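Transcriptional activator ToxR (Vibrio vulnificus, PDB 6UTC) activates transcription and probably senses periplasmic signals such as bile salts through its periplasmic domain, which interacts with ToxS. Local coordinates at residues W39-Y50 and E86-S94; H54-I64 and L75-E86. All coordinates share one frame; numbering follows the deposited sequence. Where two conformers were deposited one is given.

Contact 1 of 2, residues W39-Y50 and E86-S94; sequences WMPSIRQCVNKY and ENVTLRIFS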
loop_
_atom_site.group_PDB
_atom_site.type_symbol
_atom_site.label_atom_id
_atom_site.label_comp_id
_atom_site.label_asym_id
_atom_site.label_seq_id
_atom_site.Cartn_x
_atom_site.Cartn_y
_atom_site.Cartn_z
ATOM N N TRP A 39 2.418 -4.532 10.383
ATOM C CA TRP A 39 2.384 -4.847 8.965
ATOM C C TRP A 39 3.463 -4.136 8.170
ATOM O O TRP A 39 3.589 -4.392 6.974
ATOM C CB TRP A 39 1.024 -4.459 8.384
ATOM C CG TRP A 39 -0.089 -5.367 8.797
ATOM C CD1 TRP A 39 -0.903 -5.237 9.895
ATOM C CD2 TRP A 39 -0.530 -6.537 8.108
ATOM N NE1 TRP A 39 -1.814 -6.268 9.927
ATOM C CE2 TRP A 39 -1.616 -7.070 8.832
ATOM C CE3 TRP A 39 -0.117 -7.185 6.940
ATOM C CZ2 TRP A 39 -2.286 -8.221 8.435
ATOM C CZ3 TRP A 39 -0.785 -8.336 6.541
ATOM C CH2 TRP A 39 -1.864 -8.835 7.287
ATOM N N MET A 40 4.245 -3.257 8.792
ATOM C CA MET A 40 5.139 -2.423 7.996
ATOM C C MET A 40 6.144 -3.199 7.154
ATOM O O MET A 40 6.340 -2.810 5.996
ATOM C CB MET A 40 5.776 -1.295 8.820
ATOM C CG MET A 40 4.822 -0.137 9.150
ATOM S SD MET A 40 3.980 0.645 7.732
ATOM C CE MET A 40 5.341 1.012 6.628
ATOM N N PRO A 41 6.801 -4.262 7.632
ATOM C CA PRO A 41 7.725 -4.969 6.736
ATOM C C PRO A 41 7.036 -5.527 5.507
ATOM O O PRO A 41 7.604 -5.479 4.407
ATOM C CB PRO A 41 8.327 -6.053 7.639
ATOM C CG PRO A 41 8.244 -5.473 8.989
ATOM C CD PRO A 41 6.925 -4.748 9.017
ATOM N N SER A 42 5.805 -6.030 5.662
ATOM C CA SER A 42 5.044 -6.505 4.511
ATOM C C SER A 42 4.659 -5.360 3.597
ATOM O O SER A 42 4.755 -5.487 2.374
ATOM C CB SER A 42 3.765 -7.202 4.960
ATOM O OG SER A 42 4.053 -8.339 5.748
ATOM N N ILE A 43 4.192 -4.247 4.173
ATOM C CA ILE A 43 3.822 -3.098 3.354
ATOM C C ILE A 43 5.023 -2.604 2.564
ATOM O O ILE A 43 4.910 -2.295 1.375
ATOM C CB ILE A 43 3.201 -1.983 4.217
ATOM C CG1 ILE A 43 1.858 -2.424 4.805
ATOM C CG2 ILE A 43 3.000 -0.725 3.375
ATOM C CD1 ILE A 43 1.336 -1.465 5.860
ATOM N N ARG A 44 6.191 -2.519 3.210
ATOM C CA ARG A 44 7.381 -2.041 2.509
ATOM C C ARG A 44 7.741 -2.950 1.345
ATOM O O ARG A 44 8.105 -2.475 0.265
ATOM C CB ARG A 44 8.558 -1.912 3.479
ATOM C CG ARG A 44 8.393 -0.788 4.494
ATOM C CD ARG A 44 9.504 -0.836 5.520
ATOM N NE ARG A 44 9.213 0.015 6.672
ATOM C CZ ARG A 44 9.219 -0.403 7.928
ATOM N NH1 ARG A 44 9.522 -1.663 8.233
ATOM N NH2 ARG A 44 8.914 0.450 8.897
ATOM N N GLN A 45 7.651 -4.262 1.545
ATOM C CA GLN A 45 7.938 -5.177 0.449
ATOM C C GLN A 45 6.935 -5.003 -0.676
ATOM O O GLN A 45 7.306 -5.000 -1.854
ATOM C CB GLN A 45 7.942 -6.622 0.941
ATOM C CG GLN A 45 8.212 -7.641 -0.172
ATOM C CD GLN A 45 9.662 -7.653 -0.624
ATOM O OE1 GLN A 45 10.466 -6.804 -0.221
ATOM N NE2 GLN A 45 10.010 -8.624 -1.460
ATOM N N CYS A 46 5.661 -4.843 -0.327
ATOM C CA CYS A 46 4.624 -4.656 -1.335
ATOM C C CYS A 46 4.868 -3.390 -2.150
ATOM O O CYS A 46 4.800 -3.409 -3.381
ATOM C CB CYS A 46 3.258 -4.620 -0.656
ATOM S SG CYS A 46 1.863 -4.780 -1.798
ATOM N N VAL A 47 5.187 -2.286 -1.476
ATOM C CA VAL A 47 5.488 -1.046 -2.187
ATOM C C VAL A 47 6.714 -1.224 -3.075
ATOM O O VAL A 47 6.738 -0.759 -4.224
ATOM C CB VAL A 47 5.640 0.107 -1.183
ATOM C CG1 VAL A 47 6.127 1.390 -1.878
ATOM C CG2 VAL A 47 4.308 0.339 -0.454
ATOM N N ASN A 48 7.743 -1.911 -2.566
ATOM C CA ASN A 48 8.932 -2.210 -3.373
ATOM C C ASN A 48 8.561 -2.948 -4.655
ATOM O O ASN A 48 9.000 -2.578 -5.751
ATOM C CB ASN A 48 9.891 -3.066 -2.534
ATOM C CG ASN A 48 11.078 -3.620 -3.340
ATOM O OD1 ASN A 48 10.941 -4.576 -4.113
ATOM N ND2 ASN A 48 12.244 -3.035 -3.134
ATOM N N LYS A 49 7.767 -4.010 -4.537
ATOM C CA LYS A 49 7.434 -4.811 -5.709
ATOM C C LYS A 49 6.506 -4.052 -6.649
ATOM O O LYS A 49 6.615 -4.177 -7.876
ATOM C CB LYS A 49 6.812 -6.141 -5.292
ATOM C CG LYS A 49 7.653 -6.936 -4.316
ATOM C CD LYS A 49 9.106 -7.034 -4.731
ATOM C CE LYS A 49 9.292 -7.963 -5.903
ATOM N NZ LYS A 49 10.748 -8.183 -6.176
ATOM N N TYR A 50 5.600 -3.244 -6.094
ATOM C CA TYR A 50 4.684 -2.489 -6.936
ATOM C C TYR A 50 5.439 -1.466 -7.756
ATOM O O TYR A 50 5.115 -1.234 -8.928
ATOM C CB TYR A 50 3.646 -1.817 -6.053
ATOM C CG TYR A 50 2.468 -1.243 -6.804
ATOM C CD1 TYR A 50 1.397 -2.047 -7.154
ATOM C CD2 TYR A 50 2.419 0.098 -7.141
ATOM C CE1 TYR A 50 0.305 -1.539 -7.830
ATOM C CE2 TYR A 50 1.322 0.621 -7.820
ATOM C CZ TYR A 50 0.272 -0.209 -8.153
ATOM O OH TYR A 50 -0.834 0.281 -8.822
ATOM N N GLU A 86 -4.486 2.888 -13.321
ATOM C CA GLU A 86 -3.616 1.960 -12.628
ATOM C C GLU A 86 -3.961 1.815 -11.154
ATOM O O GLU A 86 -3.347 0.986 -10.475
ATOM C CB GLU A 86 -2.160 2.402 -12.790
ATOM C CG GLU A 86 -1.769 2.599 -14.252
ATOM C CD GLU A 86 -0.311 2.955 -14.447
ATOM O OE1 GLU A 86 0.560 2.242 -13.905
ATOM O OE2 GLU A 86 -0.030 3.953 -15.145
ATOM N N ASN A 87 -4.932 2.569 -10.644
ATOM C CA ASN A 87 -5.282 2.426 -9.234
ATOM C C ASN A 87 -5.746 1.005 -8.964
ATOM O O ASN A 87 -6.522 0.434 -9.736
ATOM C CB ASN A 87 -6.439 3.351 -8.871
ATOM C CG ASN A 87 -6.065 4.809 -8.919
ATOM O OD1 ASN A 87 -4.898 5.155 -9.048
ATOM N ND2 ASN A 87 -7.058 5.674 -8.800
ATOM N N VAL A 88 -5.314 0.446 -7.834
ATOM C CA VAL A 88 -5.699 -0.916 -7.495
ATOM C C VAL A 88 -5.914 -1.066 -6.002
ATOM O O VAL A 88 -5.241 -0.430 -5.178
ATOM C CB VAL A 88 -4.692 -1.980 -7.964
ATOM C CG1 VAL A 88 -4.675 -2.088 -9.459
ATOM C CG2 VAL A 88 -3.326 -1.671 -7.422
ATOM N N THR A 89 -6.873 -1.918 -5.667
ATOM C CA THR A 89 -7.019 -2.465 -4.331
ATOM C C THR A 89 -6.400 -3.852 -4.321
ATOM O O THR A 89 -6.778 -4.709 -5.131
ATOM C CB THR A 89 -8.491 -2.588 -3.963
ATOM O OG1 THR A 89 -9.131 -1.325 -4.107
ATOM C CG2 THR A 89 -8.620 -3.029 -2.518
ATOM N N LEU A 90 -5.462 -4.072 -3.404
ATOM C CA LEU A 90 -4.814 -5.361 -3.225
ATOM C C LEU A 90 -5.073 -5.852 -1.810
ATOM O O LEU A 90 -5.284 -5.061 -0.891
ATOM C CB LEU A 90 -3.295 -5.241 -3.423
ATOM C CG LEU A 90 -2.759 -4.599 -4.706
ATOM C CD1 LEU A 90 -1.245 -4.603 -4.692
ATOM C CD2 LEU A 90 -3.299 -5.320 -5.929
ATOM N N ARG A 91 -5.042 -7.164 -1.634
ATOM C CA ARG A 91 -5.232 -7.792 -0.336
ATOM C C ARG A 91 -4.027 -8.675 -0.060
ATOM O O ARG A 91 -3.645 -9.496 -0.902
ATOM C CB ARG A 91 -6.515 -8.618 -0.322
ATOM C CG ARG A 91 -7.731 -7.825 -0.795
ATOM C CD ARG A 91 -8.337 -8.409 -2.065
ATOM N NE ARG A 91 -8.999 -7.394 -2.889
ATOM C CZ ARG A 91 -10.159 -6.822 -2.585
ATOM N NH1 ARG A 91 -10.790 -7.154 -1.465
ATOM N NH2 ARG A 91 -10.690 -5.917 -3.397
ATOM N N ILE A 92 -3.407 -8.494 1.096
ATOM C CA ILE A 92 -2.274 -9.323 1.467
ATOM C C ILE A 92 -2.577 -10.015 2.783
ATOM O O ILE A 92 -3.324 -9.508 3.622
ATOM C CB ILE A 92 -0.938 -8.548 1.519
ATOM C CG1 ILE A 92 -0.967 -7.495 2.622
ATOM C CG2 ILE A 92 -0.636 -7.906 0.160
ATOM C CD1 ILE A 92 0.364 -6.804 2.815
ATOM N N PHE A 93 -1.994 -11.194 2.954
ATOM C CA PHE A 93 -2.189 -11.987 4.153
ATOM C C PHE A 93 -0.926 -11.967 4.998
ATOM O O PHE A 93 0.178 -11.751 4.492
ATOM C CB PHE A 93 -2.574 -13.424 3.795
ATOM C CG PHE A 93 -3.937 -13.535 3.183
ATOM C CD1 PHE A 93 -4.127 -13.289 1.836
ATOM C CD2 PHE A 93 -5.039 -13.852 3.963
ATOM C CE1 PHE A 93 -5.386 -13.374 1.267
ATOM C CE2 PHE A 93 -6.302 -13.940 3.404
ATOM C CZ PHE A 93 -6.476 -13.702 2.052
ATOM N N SER A 94 -1.101 -12.169 6.303
ATOM C CA SER A 94 0.048 -12.157 7.201
ATOM C C SER A 94 0.933 -13.379 6.980
ATOM O O SER A 94 2.159 -13.259 6.866
ATOM C CB SER A 94 -0.418 -12.074 8.653
ATOM O OG SER A 94 -1.320 -13.121 8.949
HETATM O O HOH W 1 3.072 -10.706 5.225
#
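The six-membered end of the Trp39 indole is pushed up to the strand backbone, with CH2 3.6 Å from Ser94 N. Phe93 C lies at the ring edge and near its plane, 3.9 Å from Trp39 CZ3. The indole and the Ile92 side chain lie alongside each other, pointing opposite ways, which brings Trp39 CZ3 within 4.0 Å of Ile92 CG1. That branch of Ile92 stands between its own backbone N and carbonyl carbon (chi1 65°), and its terminal CD1 goes on to touch Ser42 CB. On the five-membered side of the indole, NE1 is hydrogen-bonded to Gly68 O, so the ring is held from both ends. A water joins the same end of the contact, hydrogen-bonded to Ser42 OG and within reach of Phe93 O, to which it may donate.

Helix 40-52 here crosses one face of the mixed beta-sheet of this alpha/beta domain, packing on the edge strand 88-93; the axes of the two short segments approach to 10.3 Å at 135°. Val88, Leu90 and Ile92 all direct their side chains at the helix. Between the two aromatic ends sits Cys46, whose SG is 4.3 Å from Leu90 CD1 and is disulfide-bonded to Cys103, tying the helix to the C-terminal end of the domain beside this apolar layer.

Tyr50 closes the far end. With CG anti to the backbone N (chi1 -168°), its ring extends from the helix to the start of the strand, where Tyr50 CE1 meets Val88 CG2 at 3.7 Å and the two side chains meet at a slant. Tyr50 OH comes 3.1 Å from Glu86 O, which lies near the ring plane at the edge, but the angle is too poor for a hydrogen bond; the hydroxyl pairs instead with His79 NE2.

Contact 2 of 2, residues H54-I64 and L75-E86; sequences HTGDSAPVKVI and LNYIHTLPHSNE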
loop_
_atom_site.group_PDB
_atom_site.type_symbol
_atom_site.label_atom_id
_atom_site.label_comp_id
_atom_site.label_asym_id
_atom_site.label_seq_id
_atom_site.Cartn_x
_atom_site.Cartn_y
_atom_site.Cartn_z
ATOM N N HIS A 54 5.554 0.025 -11.863
ATOM C CA HIS A 54 4.936 1.358 -11.858
ATOM C C HIS A 54 6.026 2.389 -11.550
ATOM O O HIS A 54 6.281 2.708 -10.388
ATOM C CB HIS A 54 3.817 1.433 -10.826
ATOM C CG HIS A 54 2.755 0.396 -10.998
ATOM N ND1 HIS A 54 2.867 -0.872 -10.472
ATOM C CD2 HIS A 54 1.547 0.443 -11.609
ATOM C CE1 HIS A 54 1.783 -1.568 -10.769
ATOM N NE2 HIS A 54 0.964 -0.791 -11.456
ATOM N N THR A 55 6.650 2.925 -12.600
ATOM C CA THR A 55 7.764 3.851 -12.431
ATOM C C THR A 55 7.463 5.203 -13.063
ATOM O O THR A 55 6.567 5.342 -13.902
ATOM C CB THR A 55 9.070 3.310 -13.044
ATOM O OG1 THR A 55 8.900 3.116 -14.454
ATOM C CG2 THR A 55 9.477 1.999 -12.400
ATOM N N GLY A 56 8.240 6.199 -12.649
ATOM C CA GLY A 56 8.146 7.513 -13.263
ATOM C C GLY A 56 6.806 8.150 -12.959
ATOM O O GLY A 56 6.336 8.143 -11.817
ATOM N N ASP A 57 6.171 8.694 -14.001
ATOM C CA ASP A 57 4.851 9.295 -13.834
ATOM C C ASP A 57 3.826 8.289 -13.333
ATOM O O ASP A 57 2.827 8.685 -12.724
ATOM C CB ASP A 57 4.369 9.890 -15.155
ATOM C CG ASP A 57 5.198 11.077 -15.593
ATOM O OD1 ASP A 57 5.794 11.738 -14.717
ATOM O OD2 ASP A 57 5.245 11.351 -16.812
ATOM N N SER A 58 4.045 7.001 -13.579
ATOM C CA SER A 58 3.120 5.961 -13.147
ATOM C C SER A 58 3.362 5.480 -11.721
ATOM O O SER A 58 2.633 4.601 -11.256
ATOM C CB SER A 58 3.152 4.775 -14.114
ATOM O OG SER A 58 2.528 5.114 -15.339
ATOM N N ALA A 59 4.357 6.013 -11.025
ATOM C CA ALA A 59 4.555 5.624 -9.635
ATOM C C ALA A 59 3.342 6.065 -8.823
ATOM O O ALA A 59 2.791 7.144 -9.065
ATOM C CB ALA A 59 5.805 6.286 -9.062
ATOM N N PRO A 60 2.881 5.256 -7.873
ATOM C CA PRO A 60 1.733 5.683 -7.075
ATOM C C PRO A 60 2.137 6.842 -6.188
ATOM O O PRO A 60 3.289 6.953 -5.757
ATOM C CB PRO A 60 1.404 4.439 -6.243
ATOM C CG PRO A 60 2.725 3.756 -6.098
ATOM C CD PRO A 60 3.402 3.952 -7.429
ATOM N N VAL A 61 1.171 7.729 -5.946
ATOM C CA VAL A 61 1.354 8.834 -5.012
ATOM C C VAL A 61 1.276 8.323 -3.583
ATOM O O VAL A 61 2.078 8.693 -2.713
ATOM C CB VAL A 61 0.282 9.915 -5.271
ATOM C CG1 VAL A 61 0.423 11.061 -4.272
ATOM C CG2 VAL A 61 0.337 10.425 -6.713
ATOM N N LYS A 62 0.311 7.457 -3.319
ATOM C CA LYS A 62 0.044 7.028 -1.966
ATOM C C LYS A 62 -0.540 5.641 -2.013
ATOM O O LYS A 62 -1.003 5.164 -3.057
ATOM C CB LYS A 62 -0.896 7.992 -1.241
ATOM C CG LYS A 62 -2.185 8.253 -1.944
ATOM C CD LYS A 62 -2.763 9.575 -1.445
ATOM C CE LYS A 62 -3.960 10.018 -2.259
ATOM N NZ LYS A 62 -4.395 11.374 -1.818
ATOM N N VAL A 63 -0.485 4.992 -0.864
ATOM C CA VAL A 63 -1.134 3.712 -0.645
ATOM C C VAL A 63 -1.874 3.809 0.678
ATOM O O VAL A 63 -1.302 4.241 1.691
ATOM C CB VAL A 63 -0.161 2.512 -0.717
ATOM C CG1 VAL A 63 0.902 2.565 0.347
ATOM C CG2 VAL A 63 -0.926 1.193 -0.667
ATOM N N ILE A 64 -3.161 3.498 0.651
ATOM C CA ILE A 64 -3.999 3.552 1.840
ATOM C C ILE A 64 -4.073 2.145 2.402
ATOM O O ILE A 64 -4.535 1.219 1.720
ATOM C CB ILE A 64 -5.412 4.061 1.526
ATOM C CG1 ILE A 64 -5.371 5.284 0.604
ATOM C CG2 ILE A 64 -6.194 4.308 2.836
ATOM C CD1 ILE A 64 -4.649 6.445 1.151
ATOM N N LEU A 75 -4.594 -2.858 0.782
ATOM C CA LEU A 75 -3.761 -1.752 0.318
ATOM C C LEU A 75 -4.377 -1.173 -0.946
ATOM O O LEU A 75 -4.587 -1.897 -1.925
ATOM C CB LEU A 75 -2.342 -2.229 0.015
ATOM C CG LEU A 75 -1.542 -2.694 1.226
ATOM C CD1 LEU A 75 -0.222 -3.324 0.799
ATOM C CD2 LEU A 75 -1.294 -1.546 2.184
ATOM N N ASN A 76 -4.660 0.117 -0.927
ATOM C CA ASN A 76 -5.227 0.808 -2.078
ATOM C C ASN A 76 -4.164 1.748 -2.635
ATOM O O ASN A 76 -3.837 2.765 -2.009
ATOM C CB ASN A 76 -6.498 1.553 -1.677
ATOM C CG ASN A 76 -7.736 0.680 -1.805
ATOM O OD1 ASN A 76 -8.215 0.435 -2.914
ATOM N ND2 ASN A 76 -8.230 0.180 -0.697
ATOM N N TYR A 77 -3.619 1.391 -3.793
ATOM C CA TYR A 77 -2.621 2.213 -4.466
ATOM C C TYR A 77 -3.315 3.273 -5.300
ATOM O O TYR A 77 -4.153 2.947 -6.154
ATOM C CB TYR A 77 -1.764 1.333 -5.365
ATOM C CG TYR A 77 -0.719 0.552 -4.611
ATOM C CD1 TYR A 77 0.511 1.114 -4.333
ATOM C CD2 TYR A 77 -0.971 -0.736 -4.168
ATOM C CE1 TYR A 77 1.479 0.417 -3.637
ATOM C CE2 TYR A 77 -0.004 -1.448 -3.467
ATOM C CZ TYR A 77 1.217 -0.860 -3.219
ATOM O OH TYR A 77 2.185 -1.559 -2.521
ATOM N N ILE A 78 -2.973 4.527 -5.054
ATOM C CA ILE A 78 -3.570 5.660 -5.742
ATOM C C ILE A 78 -2.494 6.334 -6.577
ATOM O O ILE A 78 -1.396 6.626 -6.081
ATOM C CB ILE A 78 -4.223 6.635 -4.749
ATOM C CG1 ILE A 78 -5.373 5.929 -4.020
ATOM C CG2 ILE A 78 -4.719 7.881 -5.478
ATOM C CD1 ILE A 78 -5.884 6.654 -2.791
ATOM N N HIS A 79 -2.802 6.541 -7.844
ATOM C CA HIS A 79 -1.898 7.173 -8.791
ATOM C C HIS A 79 -2.313 8.617 -9.045
ATOM O O HIS A 79 -3.357 9.086 -8.596
ATOM C CB HIS A 79 -1.880 6.359 -10.086
ATOM C CG HIS A 79 -1.272 5.006 -9.914
ATOM N ND1 HIS A 79 0.002 4.702 -10.341
ATOM C CD2 HIS A 79 -1.746 3.891 -9.314
ATOM C CE1 HIS A 79 0.281 3.451 -10.017
ATOM N NE2 HIS A 79 -0.759 2.938 -9.389
ATOM N N THR A 80 -1.466 9.337 -9.780
ATOM C CA THR A 80 -1.897 10.633 -10.274
ATOM C C THR A 80 -3.121 10.439 -11.167
ATOM O O THR A 80 -3.344 9.363 -11.728
ATOM C CB THR A 80 -0.775 11.300 -11.077
ATOM O OG1 THR A 80 -0.487 10.510 -12.230
ATOM C CG2 THR A 80 0.490 11.468 -10.232
ATOM N N LEU A 81 -3.936 11.488 -11.279
ATOM C CA LEU A 81 -5.161 11.373 -12.071
ATOM C C LEU A 81 -4.931 10.888 -13.501
ATOM O O LEU A 81 -5.688 10.016 -13.957
ATOM C CB LEU A 81 -5.985 12.667 -11.993
ATOM C CG LEU A 81 -6.678 12.852 -10.639
ATOM C CD1 LEU A 81 -7.196 14.271 -10.497
ATOM C CD2 LEU A 81 -7.808 11.840 -10.457
ATOM N N PRO A 82 -3.928 11.364 -14.243
ATOM C CA PRO A 82 -3.716 10.820 -15.594
ATOM C C PRO A 82 -3.399 9.346 -15.606
ATOM O O PRO A 82 -3.530 8.705 -16.657
ATOM C CB PRO A 82 -2.534 11.638 -16.133
ATOM C CG PRO A 82 -2.487 12.846 -15.286
ATOM C CD PRO A 82 -2.981 12.449 -13.936
ATOM N N HIS A 83 -2.954 8.785 -14.481
ATOM C CA HIS A 83 -2.644 7.367 -14.393
ATOM C C HIS A 83 -3.609 6.628 -13.478
ATOM O O HIS A 83 -3.294 5.533 -12.996
ATOM C CB HIS A 83 -1.187 7.160 -13.990
ATOM C CG HIS A 83 -0.226 7.683 -15.008
ATOM N ND1 HIS A 83 0.001 7.042 -16.207
ATOM C CD2 HIS A 83 0.529 8.805 -15.029
ATOM C CE1 HIS A 83 0.873 7.739 -16.914
ATOM N NE2 HIS A 83 1.210 8.812 -16.222
ATOM N N SER A 84 -4.794 7.185 -13.258
ATOM C CA SER A 84 -5.737 6.561 -12.341
ATOM C C SER A 84 -6.288 5.241 -12.854
ATOM O O SER A 84 -6.889 4.504 -12.066
ATOM C CB SER A 84 -6.870 7.525 -12.004
ATOM O OG SER A 84 -7.494 8.020 -13.179
ATOM N N ASN A 85 -6.108 4.912 -14.137
ATOM C CA ASN A 85 -6.475 3.572 -14.574
ATOM C C ASN A 85 -5.590 2.498 -13.956
ATOM O O ASN A 85 -5.934 1.312 -14.025
ATOM C CB ASN A 85 -6.520 3.456 -16.103
ATOM C CG ASN A 85 -5.164 3.607 -16.746
ATOM O OD1 ASN A 85 -4.268 4.253 -16.209
ATOM N ND2 ASN A 85 -5.009 3.022 -17.927
ATOM N N GLU A 86 -4.486 2.888 -13.321
ATOM C CA GLU A 86 -3.616 1.960 -12.628
ATOM C C GLU A 86 -3.961 1.815 -11.154
ATOM O O GLU A 86 -3.347 0.986 -10.475
ATOM C CB GLU A 86 -2.160 2.402 -12.790
ATOM C CG GLU A 86 -1.769 2.599 -14.252
ATOM C CD GLU A 86 -0.311 2.955 -14.447
ATOM O OE1 GLU A 86 0.560 2.242 -13.905
ATOM O OE2 GLU A 86 -0.030 3.953 -15.145
HETATM O O HOH W 2 -1.853 -1.205 -11.273
HETATM O O HOH W 3 0.914 7.762 -10.892
HETATM O O HOH W 4 -7.173 0.566 2.102
#
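His54 and Glu86 run antiparallel alongside each other, ring and carboxylate only 28° from coplanar, and Glu86 OE1 lies 3.1 Å from His54 CD2 at the ring edge. The imidazole also meets His79 obliquely; His54 ND1 is hydrogen-bonded to Tyr50 O, and a water links His54 NE2 to Glu86 O. Further on, Asp57 CB packs against His83 NE2 at 3.5 Å. In one of its two conformers, Ser58 OG donates to the syn lone pair of Glu86 OE2 (2.8 Å) while lying above the His83 ring, toward its rim. Ser58 O takes a weak, bent bond from His79 ND1, and a second water collects Asp57 O, Ala59 O, His79 ND1 and Thr80 N.

Pro60 covers the His79 ring, CB standing 4.2 Å from its centroid as a CH-pi contact; Glu86 CB sits over the opposite face. Next comes a classic beta bulge: Val61 N donates to Ile78 O (2.8 Å), and Lys62 N reaches the same oxygen by a weak bond. The bulge stands at the start of the antiparallel pairing of the hairpin 62-67/72-78, in which Lys62 O receives Ile78 N. In one conformer of Ile78, the lysine's methylenes lie across its side chain and Ile64 CG1 touches Ile78 CD1 at 3.7 Å. Val63 CG2, anti to the backbone N, drops onto the Tyr77 ring 3.7 Å from its centroid and just 2° off the normal. Ile64 pairs with Asn76 through two backbone bonds.

Along 54-64 the chemistry passes from a polar loop to a regularly hydrogen-bonded ladder with Val63 packed on Tyr77. In the loop His79 is clamped on both faces, with NE2 directed to the Tyr50 hydroxyl, and the Glu86 carboxylate, close to His54 and His83, could favour protonation of these two histidines.

The two contacts have their centres about 13 Å apart and reach the same sheet, in which strand 72-78 of contact 2 lies between strand 62-67 and strand 88-93 of contact 1. Along the chain, contact 2 is nested inside the loop closed by contact 1: helix 40-52 leads into strand 62-67, and strand 72-78 leads into strand 88-93. Glu86 belongs to both. Tyr50 is one join, its ring stacking with those of His54 and Tyr77, while Tyr77 also packs on Cys46. The disulfide-bearing helix thus packs on both neighbouring strands, 72-78 and 88-93, with the buried Cys46 beside Tyr77 and Leu90.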